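PDB 6Q75: GH26A from Muricauda sp. MAR_2010_75, which probably hydrolyses glycosidic bonds in beta-linked polysaccharides such as mannans, acting as a family 26 glycoside hydrolase with a (beta/alpha)8-barrel fold. Local coordinates for residues D43-A48 and Y318-T323; G76-W81 and T106-V111; W172-E177 and L214-N219. All coordinates share one frame; numbering follows the deposited sequence.

Contact 1. Residues D43-A48 and Y318-T323; sequences DGKILA and YDKTIT
The first strand of the (beta/alpha)8 barrel gains an extra parallel partner near the C terminus of the chain, as Ile46 and Leu47 pair with Thr321 and Ile322 of the short strand 321-322. Three backbone bonds define the register. Ile46 N donates to Lys320 O (2.8 Å), Ile322 N donates to Ile46 O (2.8 Å), and Ala48 N reaches Ile322 O at 2.9 Å in a nearly straight bond, 175° at the hydrogen. The type I turn from Tyr318 to Thr321 leads the chain into this pairing.

Ile322 buries more surface here than any other residue of the two segments. Its CG1 stands beside its own backbone N (chi1 -62°), which sends the two branches to different partners. CD1 reaches back to Lys45, 3.6 Å from CB and 3.8 Å from CD, the two chains crossing at about a right angle. CG2 meets Leu47 CD2 at 3.6 Å. On the other face of the sheet Ile46 lies alongside Thr321, whose OG1 is bonded to Val315 O. Ala48 CB, directed at the second segment, touches Thr321 CG2 at 3.8 Å. Strand 293-299 also bonds to the backbone of Leu47.

At the outer end a water links Tyr318 OH to Gly44 O, the latter bond weak. Lys320 NZ and Asp319 OD2 form a weak salt bridge within their own segment, whereas Lys45 NZ stays 5.7 Å from Asp319 OD2. The attachment therefore rests on three hydrogen bonds between backbones and on aliphatic carbon, with charge attraction across it probably minor.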
loop_
_atom_site.group_PDB
_atom_site.type_symbol
_atom_site.label_atom_id
_atom_site.label_comp_id
_atom_site.label_asym_id
_atom_site.label_seq_id
_atom_site.Cartn_x
_atom_site.Cartn_y
_atom_site.Cartn_z
ATOM N N ASP A 43 10.719 9.347 -13.592
ATOM C CA ASP A 43 10.742 9.397 -15.060
ATOM C C ASP A 43 11.493 8.215 -15.664
ATOM O O ASP A 43 12.534 8.361 -16.304
ATOM C CB ASP A 43 11.349 10.719 -15.544
ATOM N N GLY A 44 10.951 7.022 -15.441
ATOM C CA GLY A 44 11.499 5.803 -16.007
ATOM C C GLY A 44 12.233 4.930 -15.010
ATOM O O GLY A 44 12.395 3.732 -15.261
ATOM N N LYS A 45 12.672 5.484 -13.887
ATOM C CA LYS A 45 13.352 4.693 -12.876
ATOM C C LYS A 45 12.313 4.088 -11.940
ATOM O O LYS A 45 11.201 4.599 -11.826
ATOM C CB LYS A 45 14.331 5.559 -12.088
ATOM C CG LYS A 45 15.424 6.170 -12.982
ATOM C CD LYS A 45 16.708 6.419 -12.219
ATOM C CE LYS A 45 17.851 6.719 -13.196
ATOM N NZ LYS A 45 19.007 5.790 -12.988
ATOM N N ILE A 46 12.688 2.998 -11.261
ATOM C CA ILE A 46 11.747 2.298 -10.384
ATOM C C ILE A 46 12.446 1.927 -9.080
ATOM O O ILE A 46 13.575 1.424 -9.088
ATOM C CB ILE A 46 11.141 1.058 -11.081
ATOM C CG1 ILE A 46 10.084 0.392 -10.207
ATOM C CG2 ILE A 46 12.243 0.071 -11.513
ATOM C CD1 ILE A 46 9.210 -0.602 -10.961
ATOM N N LEU A 47 11.773 2.184 -7.952
ATOM C CA LEU A 47 12.321 1.858 -6.638
ATOM C C LEU A 47 12.085 0.390 -6.307
ATOM O O LEU A 47 10.947 -0.093 -6.386
ATOM C CB LEU A 47 11.667 2.734 -5.558
ATOM C CG LEU A 47 11.916 4.226 -5.722
ATOM C CD1 LEU A 47 10.842 4.976 -4.995
ATOM C CD2 LEU A 47 13.284 4.556 -5.135
ATOM N N ALA A 48 13.149 -0.318 -5.891
ATOM C CA ALA A 48 13.003 -1.708 -5.434
ATOM C C ALA A 48 12.439 -1.752 -4.018
ATOM O O ALA A 48 12.959 -1.085 -3.119
ATOM C CB ALA A 48 14.347 -2.435 -5.454
ATOM N N TYR A 318 19.278 -3.941 -12.812
ATOM C CA TYR A 318 18.850 -3.166 -13.967
ATOM C C TYR A 318 19.146 -1.683 -13.752
ATOM O O TYR A 318 18.967 -1.147 -12.654
ATOM C CB TYR A 318 17.356 -3.412 -14.181
ATOM C CG TYR A 318 16.654 -2.704 -15.318
ATOM C CD1 TYR A 318 17.085 -2.798 -16.640
ATOM C CD2 TYR A 318 15.523 -1.948 -15.049
ATOM C CE1 TYR A 318 16.392 -2.129 -17.663
ATOM C CE2 TYR A 318 14.838 -1.296 -16.042
ATOM C CZ TYR A 318 15.265 -1.382 -17.342
ATOM O OH TYR A 318 14.536 -0.696 -18.295
ATOM N N ASP A 319 19.584 -1.010 -14.824
ATOM C CA ASP A 319 20.060 0.360 -14.681
ATOM C C ASP A 319 18.974 1.297 -14.155
ATOM O O ASP A 319 19.289 2.285 -13.491
ATOM C CB ASP A 319 20.572 0.865 -16.032
ATOM C CG ASP A 319 19.443 1.144 -17.007
ATOM O OD1 ASP A 319 18.728 0.200 -17.402
ATOM O OD2 ASP A 319 19.311 2.312 -17.431
ATOM N N LYS A 320 17.699 1.010 -14.415
ATOM C CA LYS A 320 16.644 1.902 -13.947
ATOM C C LYS A 320 16.147 1.569 -12.541
ATOM O O LYS A 320 15.324 2.316 -12.007
ATOM C CB LYS A 320 15.443 1.894 -14.899
ATOM C CG LYS A 320 15.728 2.273 -16.341
ATOM C CD LYS A 320 16.090 3.734 -16.447
ATOM C CE LYS A 320 15.866 4.257 -17.857
ATOM N NZ LYS A 320 16.525 3.397 -18.869
ATOM N N THR A 321 16.622 0.489 -11.927
ATOM C CA THR A 321 16.148 0.107 -10.599
ATOM C C THR A 321 16.974 0.834 -9.555
ATOM O O THR A 321 18.204 0.840 -9.624
ATOM C CB THR A 321 16.269 -1.402 -10.382
ATOM O OG1 THR A 321 15.448 -2.084 -11.325
ATOM C CG2 THR A 321 15.810 -1.773 -8.935
ATOM N N ILE A 322 16.292 1.407 -8.564
ATOM C CA ILE A 322 16.925 2.175 -7.503
ATOM C C ILE A 322 16.834 1.371 -6.211
ATOM O O ILE A 322 15.734 0.997 -5.776
ATOM C CB ILE A 322 16.244 3.544 -7.336
ATOM C CG1 ILE A 322 16.400 4.351 -8.635
ATOM C CG2 ILE A 322 16.774 4.275 -6.083
ATOM C CD1 ILE A 322 15.512 5.574 -8.706
ATOM N N THR A 323 17.982 1.110 -5.601
ATOM C CA THR A 323 18.031 0.506 -4.282
ATOM C C THR A 323 18.395 1.566 -3.235
ATOM O O THR A 323 18.647 2.743 -3.546
ATOM C CB THR A 323 18.980 -0.691 -4.290
ATOM O OG1 THR A 323 20.261 -0.282 -4.772
ATOM C CG2 THR A 323 18.432 -1.776 -5.211
HETATM O O HOH W 1 12.110 1.318 -17.622
#

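Contact 2. Residues G76-W81 and T106-V111; sequences GTDFYW and TLMWHV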
loop_
_atom_site.group_PDB
_atom_site.type_symbol
_atom_site.label_atom_id
_atom_site.label_comp_id
_atom_site.label_asym_id
_atom_site.label_seq_id
_atom_site.Cartn_x
_atom_site.Cartn_y
_atom_site.Cartn_z
ATOM N N GLY A 76 8.353 -2.233 3.528
ATOM C CA GLY A 76 6.921 -2.321 3.796
ATOM C C GLY A 76 6.545 -3.328 4.865
ATOM O O GLY A 76 7.159 -4.385 4.981
ATOM N N THR A 77 5.556 -2.962 5.678
ATOM C CA THR A 77 4.887 -3.977 6.495
ATOM C C THR A 77 3.427 -3.547 6.646
ATOM O O THR A 77 2.925 -2.751 5.841
ATOM C CB THR A 77 5.637 -4.251 7.821
ATOM O OG1 THR A 77 5.082 -5.437 8.449
ATOM C CG2 THR A 77 5.587 -3.060 8.785
ATOM N N ASP A 78 2.733 -4.129 7.635
ATOM C CA ASP A 78 1.272 -4.221 7.648
ATOM C C ASP A 78 0.801 -4.128 9.093
ATOM O O ASP A 78 1.386 -4.766 9.976
ATOM C CB ASP A 78 0.883 -5.561 6.985
ATOM C CG ASP A 78 -0.614 -5.879 6.955
ATOM O OD1 ASP A 78 -1.505 -5.094 7.353
ATOM O OD2 ASP A 78 -0.900 -6.981 6.415
ATOM N N PHE A 79 -0.233 -3.326 9.336
ATOM C CA PHE A 79 -0.760 -3.166 10.684
ATOM C C PHE A 79 -1.656 -4.325 11.124
ATOM O O PHE A 79 -2.170 -4.307 12.250
ATOM C CB PHE A 79 -1.531 -1.850 10.783
ATOM C CG PHE A 79 -0.663 -0.655 11.084
ATOM C CD1 PHE A 79 -0.236 -0.392 12.387
ATOM C CD2 PHE A 79 -0.302 0.229 10.080
ATOM C CE1 PHE A 79 0.562 0.702 12.678
ATOM C CE2 PHE A 79 0.489 1.357 10.362
ATOM C CZ PHE A 79 0.917 1.592 11.670
ATOM N N TYR A 80 -1.837 -5.331 10.270
ATOM C CA TYR A 80 -2.708 -6.467 10.555
ATOM C C TYR A 80 -2.556 -6.988 11.982
ATOM O O TYR A 80 -1.505 -7.514 12.364
ATOM C CB TYR A 80 -2.411 -7.589 9.557
ATOM C CG TYR A 80 -3.353 -8.771 9.601
ATOM C CD1 TYR A 80 -4.600 -8.698 10.233
ATOM C CD2 TYR A 80 -3.013 -9.960 8.968
ATOM C CE1 TYR A 80 -5.459 -9.816 10.248
ATOM C CE2 TYR A 80 -3.853 -11.056 8.988
ATOM C CZ TYR A 80 -5.073 -10.983 9.615
ATOM O OH TYR A 80 -5.900 -12.104 9.615
ATOM N N TRP A 81 -3.609 -6.848 12.778
ATOM C CA TRP A 81 -3.610 -7.369 14.139
ATOM C C TRP A 81 -4.158 -8.790 14.067
ATOM O O TRP A 81 -5.348 -9.047 14.251
ATOM C CB TRP A 81 -4.448 -6.469 15.039
ATOM C CG TRP A 81 -4.415 -6.780 16.458
ATOM C CD1 TRP A 81 -4.074 -7.966 17.065
ATOM C CD2 TRP A 81 -4.791 -5.888 17.500
ATOM N NE1 TRP A 81 -4.212 -7.846 18.438
ATOM C CE2 TRP A 81 -4.655 -6.581 18.721
ATOM C CE3 TRP A 81 -5.229 -4.564 17.516
ATOM C CZ2 TRP A 81 -4.947 -5.985 19.956
ATOM C CZ3 TRP A 81 -5.525 -3.972 18.750
ATOM C CH2 TRP A 81 -5.372 -4.687 19.943
ATOM N N THR A 106 6.563 2.166 3.506
ATOM C CA THR A 106 5.169 1.986 3.118
ATOM C C THR A 106 4.460 1.085 4.128
ATOM O O THR A 106 5.048 0.137 4.653
ATOM C CB THR A 106 5.022 1.419 1.669
ATOM O OG1 THR A 106 3.629 1.360 1.333
ATOM C CG2 THR A 106 5.666 0.026 1.494
ATOM N N LEU A 107 3.210 1.427 4.448
ATOM C CA LEU A 107 2.423 0.667 5.419
ATOM C C LEU A 107 1.029 0.409 4.863
ATOM O O LEU A 107 0.443 1.271 4.196
ATOM C CB LEU A 107 2.322 1.423 6.766
ATOM C CG LEU A 107 3.694 1.606 7.434
ATOM C CD1 LEU A 107 3.571 2.548 8.650
ATOM C CD2 LEU A 107 4.292 0.253 7.848
ATOM N N MET A 108 0.527 -0.803 5.104
ATOM C CA MET A 108 -0.825 -1.213 4.753
ATOM C C MET A 108 -1.551 -1.668 6.022
ATOM O O MET A 108 -1.014 -1.587 7.136
ATOM C CB MET A 108 -0.803 -2.329 3.700
ATOM C CG MET A 108 -0.142 -3.604 4.219
ATOM S SD MET A 108 0.151 -4.826 2.922
ATOM C CE MET A 108 -1.519 -5.067 2.298
ATOM N N TRP A 109 -2.764 -2.192 5.843
ATOM C CA TRP A 109 -3.620 -2.446 6.999
ATOM C C TRP A 109 -4.698 -3.469 6.679
ATOM O O TRP A 109 -5.854 -3.101 6.437
ATOM C CB TRP A 109 -4.245 -1.136 7.480
ATOM C CG TRP A 109 -5.068 -1.236 8.761
ATOM C CD1 TRP A 109 -4.901 -2.127 9.792
ATOM C CD2 TRP A 109 -6.218 -0.444 9.098
ATOM N NE1 TRP A 109 -5.858 -1.894 10.782
ATOM C CE2 TRP A 109 -6.684 -0.886 10.360
ATOM C CE3 TRP A 109 -6.884 0.609 8.459
ATOM C CZ2 TRP A 109 -7.799 -0.297 11.013
ATOM C CZ3 TRP A 109 -7.997 1.177 9.096
ATOM C CH2 TRP A 109 -8.441 0.711 10.353
ATOM N N HIS A 110 -4.347 -4.751 6.641
ATOM C CA HIS A 110 -5.402 -5.753 6.744
ATOM C C HIS A 110 -6.116 -5.562 8.082
ATOM O O HIS A 110 -5.486 -5.339 9.124
ATOM C CB HIS A 110 -4.857 -7.166 6.668
ATOM C CG HIS A 110 -4.393 -7.571 5.304
ATOM N ND1 HIS A 110 -3.058 -7.641 4.968
ATOM C CD2 HIS A 110 -5.084 -7.955 4.202
ATOM C CE1 HIS A 110 -2.945 -8.060 3.716
ATOM N NE2 HIS A 110 -4.159 -8.267 3.231
ATOM N N VAL A 111 -7.437 -5.646 8.041
ATOM C CA VAL A 111 -8.264 -5.417 9.216
ATOM C C VAL A 111 -9.560 -6.205 9.062
ATOM O O VAL A 111 -10.077 -6.378 7.953
ATOM C CB VAL A 111 -8.489 -3.902 9.385
ATOM C CG1 VAL A 111 -9.295 -3.339 8.213
ATOM C CG2 VAL A 111 -9.152 -3.610 10.746
HETATM O O HOH W 2 -5.786 -5.365 11.856
#
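Asp78 and His110 meet at about a right angle and form the polar side-chain part of the contact. The imidazole edge faces the carboxylate: His110 ND1 donates to Asp78 OD2 over 2.7 Å, 173° at the hydrogen, with OD2 practically in the ring plane and approached on its syn side. The two flat groups are nevertheless twisted by 46°. Asp78 CG lies anti to its own backbone N (chi1 177°), which carries the carboxylate across to the second segment.

The other oxygen, Asp78 OD1, has two donors. His110 N comes from the syn side at 2.9 Å, close to the carboxylate plane, while Tyr80 N comes from well above that plane at 2.9 Å and closes an Asx turn.

Beyond the turn, Tyr80 presents a ring face to His110: His110 CB sits 4.0 Å from the Tyr80 ring centroid, a CH-pi contact. The two rings themselves are oblique. Phe79 packs instead on Trp109 and Leu107, its CB 3.5 Å from Trp109 CD1 and its CE2 3.7 Å from Leu107 CD1. Met108 CG packs on Asp78 CB at 3.5 Å.

These strands, 74-78 and 104-108, are neighbours in the barrel, joined by helix 88-100 in a beta-alpha-beta unit. The His110 side chain comes within about 3 Å (nearest atoms) of a bound Tris molecule, probably from the crystallisation liquor, which may mark a pocket. Three N-H donors thus satisfy a buried carboxylate, and the paired bonds from the backbone and ring of His110 fix the rotation of the imidazole beside that probable pocket.

Contact 3. Residues W172-E177 and L214-N219; sequences WRPYHE and LIWVWN
Arg173 runs alongside Val217 and Asn219 where the fourth and fifth parallel strands of the (beta/alpha)8 barrel lie next to each other. Arg173 CB is 3.9 Å from Val217 O. CG then packs on Val217 CB at 3.8 Å, and CD on Val217 CG1 at 4.0 Å. A bend at chi3 (-45°) swings the head group toward Asn219, where NE donates to Asn219 OD1 at 2.9 Å. That oxygen lies close to the guanidinium plane and NE in the carbonyl plane, although the guanidinium and amide planes are 58° apart. At the tip NH1 gives a hydrogen bond to a water at 2.9 Å, which also contacts Asn219 OD1, while NH2 bonds to Thr106 OG1 on the third strand. Asn219 ND2 is in turn held by Asp250 OD1, so the amide that receives Arg173 is itself positioned by the sixth strand.

Away from the arginine, the indoles of Trp172 and Trp216 form an edge-to-face pair with planes at 88°. The pyrrole edge of Trp172 points at the six-membered ring of Trp216, bringing Trp172 NE1 to 3.7 Å from Trp216 CH2. Pro174 CG adds an aliphatic contact to the same ring.

After strand 170-173 the chain still follows its neighbour: Glu177 N donates to Asn219 O at 2.7 Å. His176 NE2 and Glu177 OE1 hydrogen-bond a Tris molecule, probably from the crystallisation liquor, and Glu177 OE1 also accepts from Trp182 NE1. Between the two backbones a second water donates to Pro174 O (2.7 Å) and Val217 O and accepts from Asn219 N.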
loop_
_atom_site.group_PDB
_atom_site.type_symbol
_atom_site.label_atom_id
_atom_site.label_comp_id
_atom_site.label_asym_id
_atom_site.label_seq_id
_atom_site.Cartn_x
_atom_site.Cartn_y
_atom_site.Cartn_z
ATOM N N TRP A 172 0.946 5.302 2.403
ATOM C CA TRP A 172 -0.142 4.681 3.151
ATOM C C TRP A 172 -1.129 4.039 2.178
ATOM O O TRP A 172 -1.653 4.727 1.299
ATOM C CB TRP A 172 -0.809 5.776 4.000
ATOM C CG TRP A 172 -2.064 5.442 4.694
ATOM C CD1 TRP A 172 -3.262 6.098 4.579
ATOM C CD2 TRP A 172 -2.265 4.406 5.666
ATOM N NE1 TRP A 172 -4.207 5.515 5.400
ATOM C CE2 TRP A 172 -3.618 4.488 6.089
ATOM C CE3 TRP A 172 -1.434 3.417 6.217
ATOM C CZ2 TRP A 172 -4.168 3.617 7.029
ATOM C CZ3 TRP A 172 -1.987 2.529 7.140
ATOM C CH2 TRP A 172 -3.346 2.660 7.558
ATOM N N ARG A 173 -1.342 2.703 2.285
ATOM C CA ARG A 173 -2.148 1.952 1.318
ATOM C C ARG A 173 -3.274 1.215 2.046
ATOM O O ARG A 173 -3.198 0.006 2.284
ATOM C CB ARG A 173 -1.279 0.987 0.483
ATOM C CG ARG A 173 0.183 1.442 0.294
ATOM C CD ARG A 173 0.870 0.607 -0.799
ATOM N NE ARG A 173 0.577 -0.827 -0.649
ATOM C CZ ARG A 173 1.176 -1.617 0.241
ATOM N NH1 ARG A 173 0.835 -2.899 0.317
ATOM N NH2 ARG A 173 2.098 -1.127 1.077
ATOM N N PRO A 174 -4.316 1.933 2.478
ATOM C CA PRO A 174 -5.436 1.287 3.169
ATOM C C PRO A 174 -6.449 0.629 2.228
ATOM O O PRO A 174 -6.659 1.055 1.089
ATOM C CB PRO A 174 -6.078 2.465 3.923
ATOM C CG PRO A 174 -5.901 3.639 2.920
ATOM C CD PRO A 174 -4.526 3.362 2.228
ATOM N N TYR A 175 -7.123 -0.395 2.751
ATOM C CA TYR A 175 -8.264 -1.036 2.084
ATOM C C TYR A 175 -7.900 -1.424 0.646
ATOM O O TYR A 175 -8.605 -1.106 -0.314
ATOM C CB TYR A 175 -9.490 -0.145 2.100
ATOM C CG TYR A 175 -9.997 0.171 3.497
ATOM C CD1 TYR A 175 -10.284 -0.850 4.416
ATOM C CD2 TYR A 175 -10.200 1.484 3.896
ATOM C CE1 TYR A 175 -10.756 -0.557 5.708
ATOM C CE2 TYR A 175 -10.692 1.783 5.185
ATOM C CZ TYR A 175 -10.952 0.757 6.076
ATOM O OH TYR A 175 -11.422 1.055 7.350
ATOM N N HIS A 176 -6.767 -2.092 0.525
ATOM C CA HIS A 176 -6.179 -2.433 -0.761
ATOM C C HIS A 176 -6.972 -3.546 -1.458
ATOM O O HIS A 176 -7.784 -4.253 -0.851
ATOM C CB HIS A 176 -4.730 -2.877 -0.562
ATOM C CG HIS A 176 -4.627 -4.078 0.322
ATOM N ND1 HIS A 176 -5.005 -4.053 1.644
ATOM C CD2 HIS A 176 -4.273 -5.355 0.054
ATOM C CE1 HIS A 176 -4.851 -5.258 2.169
ATOM N NE2 HIS A 176 -4.396 -6.065 1.223
ATOM N N GLU A 177 -6.738 -3.690 -2.765
ATOM C CA GLU A 177 -7.419 -4.718 -3.581
ATOM C C GLU A 177 -8.946 -4.589 -3.475
ATOM O O GLU A 177 -9.694 -5.572 -3.511
ATOM C CB GLU A 177 -6.934 -6.126 -3.200
ATOM C CG GLU A 177 -5.437 -6.313 -3.573
ATOM C CD GLU A 177 -4.843 -7.692 -3.231
ATOM O OE1 GLU A 177 -5.569 -8.604 -2.755
ATOM O OE2 GLU A 177 -3.630 -7.876 -3.485
ATOM N N LEU A 214 1.025 11.503 5.607
ATOM C CA LEU A 214 0.600 10.381 4.774
ATOM C C LEU A 214 0.565 10.766 3.300
ATOM O O LEU A 214 0.152 11.872 2.940
ATOM C CB LEU A 214 -0.776 9.877 5.198
ATOM C CG LEU A 214 -0.959 9.658 6.708
ATOM C CD1 LEU A 214 -2.377 9.215 7.030
ATOM C CD2 LEU A 214 0.035 8.614 7.191
ATOM N N ILE A 215 1.098 9.878 2.459
ATOM C CA ILE A 215 0.886 9.904 1.019
ATOM C C ILE A 215 -0.167 8.850 0.724
ATOM O O ILE A 215 0.026 7.670 1.046
ATOM C CB ILE A 215 2.195 9.618 0.258
ATOM C CG1 ILE A 215 3.145 10.821 0.393
ATOM C CG2 ILE A 215 1.928 9.331 -1.220
ATOM C CD1 ILE A 215 4.577 10.487 0.035
ATOM N N TRP A 216 -1.282 9.248 0.117
ATOM C CA TRP A 216 -2.423 8.344 0.018
ATOM C C TRP A 216 -2.306 7.491 -1.232
ATOM O O TRP A 216 -2.448 7.991 -2.354
ATOM C CB TRP A 216 -3.743 9.108 0.042
ATOM C CG TRP A 216 -4.035 9.582 1.447
ATOM C CD1 TRP A 216 -3.436 10.613 2.117
ATOM C CD2 TRP A 216 -4.920 8.953 2.387
ATOM N NE1 TRP A 216 -3.937 10.696 3.399
ATOM C CE2 TRP A 216 -4.844 9.685 3.587
ATOM C CE3 TRP A 216 -5.796 7.870 2.317
ATOM C CZ2 TRP A 216 -5.592 9.347 4.712
ATOM C CZ3 TRP A 216 -6.540 7.539 3.430
ATOM C CH2 TRP A 216 -6.446 8.295 4.613
ATOM N N VAL A 217 -2.091 6.193 -1.033
ATOM C CA VAL A 217 -1.884 5.272 -2.147
ATOM C C VAL A 217 -3.154 4.454 -2.280
ATOM O O VAL A 217 -3.480 3.651 -1.394
ATOM C CB VAL A 217 -0.673 4.359 -1.946
ATOM C CG1 VAL A 217 -0.480 3.461 -3.221
ATOM C CG2 VAL A 217 0.592 5.186 -1.659
ATOM N N TRP A 218 -3.854 4.645 -3.400
ATOM C CA TRP A 218 -5.042 3.873 -3.738
ATOM C C TRP A 218 -4.555 2.643 -4.489
ATOM O O TRP A 218 -4.072 2.768 -5.610
ATOM C CB TRP A 218 -5.978 4.731 -4.589
ATOM C CG TRP A 218 -7.268 4.078 -5.048
ATOM C CD1 TRP A 218 -8.482 4.063 -4.389
ATOM C CD2 TRP A 218 -7.483 3.423 -6.295
ATOM N NE1 TRP A 218 -9.429 3.421 -5.156
ATOM C CE2 TRP A 218 -8.839 3.012 -6.328
ATOM C CE3 TRP A 218 -6.656 3.127 -7.393
ATOM C CZ2 TRP A 218 -9.381 2.323 -7.406
ATOM C CZ3 TRP A 218 -7.207 2.436 -8.466
ATOM C CH2 TRP A 218 -8.548 2.050 -8.468
ATOM N N ASN A 219 -4.649 1.462 -3.854
ATOM C CA ASN A 219 -3.944 0.251 -4.299
ATOM C C ASN A 219 -4.998 -0.798 -4.661
ATOM O O ASN A 219 -5.566 -1.441 -3.772
ATOM C CB ASN A 219 -3.016 -0.254 -3.181
ATOM C CG ASN A 219 -1.974 -1.289 -3.651
ATOM O OD1 ASN A 219 -0.935 -1.442 -3.009
ATOM N ND2 ASN A 219 -2.249 -2.001 -4.756
HETATM O O HOH W 3 -1.402 -3.712 -1.330
HETATM O O HOH W 4 -4.901 1.327 -0.972
#

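In the fold
From the N terminus the chain first lays down 43-48, whose partner 318-323 arrives only near the end; contact 1 therefore closes a loop of 269 residues that contains both other contacts. Inside it contact 2 closes a short loop through helix 88-100, and contact 3 opens only afterwards, closing one through helix 194-208. The two are in series and do not cross. All three reach the same curled parallel sheet. Contacts 2 and 3 touch, with centres about 10 Å apart: Leu107 O probably accepts from Arg173 N, and the rings of His110 and His176 meet edge-to-face. Contact 1 stands apart, its nearest atoms about 8 Å from contact 2.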